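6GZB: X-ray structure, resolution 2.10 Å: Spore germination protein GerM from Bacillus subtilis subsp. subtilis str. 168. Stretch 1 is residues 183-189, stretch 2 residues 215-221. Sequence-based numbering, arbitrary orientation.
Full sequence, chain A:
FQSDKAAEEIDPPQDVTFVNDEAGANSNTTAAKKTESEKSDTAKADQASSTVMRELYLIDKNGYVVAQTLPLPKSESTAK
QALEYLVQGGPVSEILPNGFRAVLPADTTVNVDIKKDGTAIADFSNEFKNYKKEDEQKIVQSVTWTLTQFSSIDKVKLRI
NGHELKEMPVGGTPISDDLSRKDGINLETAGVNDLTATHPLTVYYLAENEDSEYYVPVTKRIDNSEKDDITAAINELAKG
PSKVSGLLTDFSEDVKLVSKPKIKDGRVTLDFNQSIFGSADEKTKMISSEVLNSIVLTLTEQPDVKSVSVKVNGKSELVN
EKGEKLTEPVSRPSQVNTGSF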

# COMPACT_ATOMS: atom_id res chain seq x y z
N ASP A 183 9.36 -5.88 -1.25
CA ASP A 183 9.41 -6.85 -0.16
C ASP A 183 8.03 -7.11 0.46
O ASP A 183 7.87 -7.97 1.32
CB ASP A 183 10.42 -6.40 0.87
CG ASP A 183 11.85 -6.43 0.33
OD1 ASP A 183 12.35 -7.55 0.10
OD2 ASP A 183 12.45 -5.36 0.06
N GLY A 184 7.01 -6.42 -0.04
CA GLY A 184 5.63 -6.77 0.27
C GLY A 184 5.10 -6.07 1.50
O GLY A 184 5.81 -5.28 2.14
N ILE A 185 3.85 -6.36 1.82
CA ILE A 185 3.17 -5.73 2.94
C ILE A 185 1.97 -6.58 3.32
O ILE A 185 1.33 -7.16 2.45
CB ILE A 185 2.73 -4.28 2.59
CG1 ILE A 185 2.14 -3.58 3.80
CG2 ILE A 185 1.75 -4.28 1.43
CD1 ILE A 185 2.13 -2.07 3.67
N ASN A 186 1.72 -6.74 4.62
CA ASN A 186 0.63 -7.58 5.10
C ASN A 186 0.62 -8.94 4.40
O ASN A 186 -0.39 -9.33 3.79
CB ASN A 186 -0.72 -6.89 4.85
CG ASN A 186 -0.84 -5.57 5.57
OD1 ASN A 186 -1.30 -4.57 5.00
ND2 ASN A 186 -0.43 -5.54 6.82
N LEU A 187 1.74 -9.64 4.45
CA LEU A 187 1.90 -10.88 3.68
C LEU A 187 0.83 -11.90 4.03
O LEU A 187 0.65 -12.22 5.20
CB LEU A 187 3.28 -11.50 3.95
CG LEU A 187 4.50 -10.59 3.71
CD1 LEU A 187 5.78 -11.33 4.07
CD2 LEU A 187 4.57 -10.09 2.27
N GLU A 188 0.17 -12.47 3.03
CA GLU A 188 -0.73 -13.59 3.26
C GLU A 188 0.07 -14.83 3.58
O GLU A 188 0.83 -15.31 2.75
CB GLU A 188 -1.61 -13.85 2.03
CG GLU A 188 -2.90 -13.05 2.02
CD GLU A 188 -3.80 -13.42 0.86
OE1 GLU A 188 -4.91 -12.85 0.78
OE2 GLU A 188 -3.37 -14.23 0.01
N THR A 189 -0.09 -15.34 4.80
CA THR A 189 0.67 -16.50 5.26
C THR A 189 -0.22 -17.66 5.70
O THR A 189 0.27 -18.64 6.26
CB THR A 189 1.55 -16.13 6.47
OG1 THR A 189 0.74 -15.52 7.49
CG2 THR A 189 2.66 -15.16 6.05
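Stretch 2 215-221: YVPVTKR

A β-strand can bind a segment that has no regular structure of its own, provided that the segment offers its backbone polar groups at the right spacing; residues 183-189 and 215-221 of GerM are a compact example. Stretch 2 is extended throughout, part of a strand that begins before Tyr215 and runs on past Arg221. Stretch 1 forms no strand, and its backbone angles change sharply from residue to residue: Gly184 sits at phi/psi 90/-180, Ile185 is extended at -161/140, and Asn186 turns to 48/54 before Leu187 and Glu188 return to more ordinary extended values. Even so, the two segments run in the same direction. The CA atoms of Asn186 and Val218 lie 5.1 Å apart, those of Leu187 and Thr219 4.9 Å, and those of Glu188 and Lys220 5.7 Å, so the register advances one residue at a time on both sides.

Thr219 is the centre of the backbone pairing. Its N donates to Ile185 O at 3.0 Å, and its O accepts from Glu188 N at 3.1 Å, the latter nearly linear at 175°. One strand residue thus uses both of its main-chain polar groups on residues three apart in the partner; in a regular parallel pair they would be two apart, so the pairing resembles a parallel ladder with an extra residue taken up by the loop. A water extends the arrangement, donating to Thr219 O at 2.8 Å and to Glu188 O at 2.9 Å.

The side chain of Thr219 adds a third direct bond. It points toward stretch 1 in the m rotamer, and its OG1 accepts from Ile185 N at 2.8 Å. Thr219 OG1 also lies 3.1 Å from Gly184 CA, which illustrates how closely the loop packs here. A CB on Gly184 would come within 2.9 Å of Thr219 OG1 and 2.7 Å of Leu187 CD2, and the backbone angles would also jam it against the preceding carbonyl; glycine suits this position on both counts.

Packing contacts fill in around these bonds. The CG2 of Ile185 makes an apolar contact with Pro217 CB at 3.7 Å, joining two buried residues whose CA-to-CB bonds both point sideways. Leu187 starts away from the strand, yet its end comes back, with CD2 reaching Thr219 CB at 3.6 Å. Asn186 points toward the strand, and its main-chain O rests 3.6 Å from Val218 CG1.

Glu188 closes the contact by combining apolar and charged contacts in a single side chain. Its CG packs on Val218 CG1 at 3.6 Å, while its carboxylate lies beside Lys220, with OE2 3.2 Å from Lys220 CE. A long salt bridge of 3.7 Å links Glu188 OE1 to Lys220 NZ. A second water donates to Glu188 OE2 at 2.7 Å and accepts from Arg221 N at 2.8 Å, carrying the connection one residue further along the strand. In all, 464 Å² is buried, counting both sides.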

# COMPACT_ATOMS: atom_id res chain seq x y z
N TYR A 215 -8.31 1.61 1.77
CA TYR A 215 -7.79 0.57 0.91
C TYR A 215 -6.55 -0.04 1.52
O TYR A 215 -5.63 0.68 1.90
CB TYR A 215 -7.52 1.14 -0.48
CG TYR A 215 -8.80 1.59 -1.15
CD1 TYR A 215 -9.60 0.68 -1.82
CD2 TYR A 215 -9.28 2.88 -0.96
CE1 TYR A 215 -10.81 1.07 -2.37
CE2 TYR A 215 -10.49 3.27 -1.50
CZ TYR A 215 -11.26 2.35 -2.18
OH TYR A 215 -12.45 2.73 -2.74
N VAL A 216 -6.57 -1.36 1.67
CA VAL A 216 -5.54 -2.09 2.37
C VAL A 216 -4.76 -2.98 1.40
O VAL A 216 -5.35 -3.80 0.69
CB VAL A 216 -6.15 -3.00 3.44
CG1 VAL A 216 -5.06 -3.79 4.16
CG2 VAL A 216 -6.97 -2.18 4.42
N PRO A 217 -3.45 -2.78 1.32
CA PRO A 217 -2.62 -3.55 0.40
C PRO A 217 -2.22 -4.87 1.04
O PRO A 217 -1.87 -4.91 2.21
CB PRO A 217 -1.40 -2.65 0.22
CG PRO A 217 -1.27 -1.92 1.50
CD PRO A 217 -2.66 -1.77 2.07
N VAL A 218 -2.34 -5.96 0.28
CA VAL A 218 -2.00 -7.29 0.76
C VAL A 218 -1.16 -7.98 -0.30
O VAL A 218 -1.53 -8.03 -1.47
CB VAL A 218 -3.28 -8.11 1.02
CG1 VAL A 218 -2.94 -9.55 1.32
CG2 VAL A 218 -4.09 -7.51 2.16
N THR A 219 -0.01 -8.51 0.11
CA THR A 219 0.84 -9.27 -0.81
C THR A 219 0.37 -10.72 -0.91
O THR A 219 0.41 -11.46 0.06
CB THR A 219 2.31 -9.25 -0.36
OG1 THR A 219 2.75 -7.89 -0.24
CG2 THR A 219 3.18 -9.98 -1.36
N LYS A 220 -0.10 -11.10 -2.09
CA LYS A 220 -0.57 -12.45 -2.34
C LYS A 220 0.49 -13.24 -3.09
O LYS A 220 1.45 -12.67 -3.61
CB LYS A 220 -1.85 -12.39 -3.17
CG LYS A 220 -2.91 -11.50 -2.55
CD LYS A 220 -4.27 -11.78 -3.14
CE LYS A 220 -4.91 -12.99 -2.48
NZ LYS A 220 -6.38 -12.98 -2.64
N ARG A 221 0.32 -14.56 -3.14
CA ARG A 221 1.19 -15.42 -3.92
C ARG A 221 0.51 -15.74 -5.24
O ARG A 221 -0.59 -16.26 -5.27
CB ARG A 221 1.49 -16.73 -3.17
CG ARG A 221 2.15 -16.57 -1.81
CD ARG A 221 3.37 -15.65 -1.84
NE ARG A 221 4.44 -16.13 -2.70
CZ ARG A 221 5.70 -15.69 -2.65
NH1 ARG A 221 6.04 -14.75 -1.78
NH2 ARG A 221 6.62 -16.19 -3.47
O HOH W 1 1.87 -13.79 0.46
O HOH W 2 -1.63 -15.60 -1.46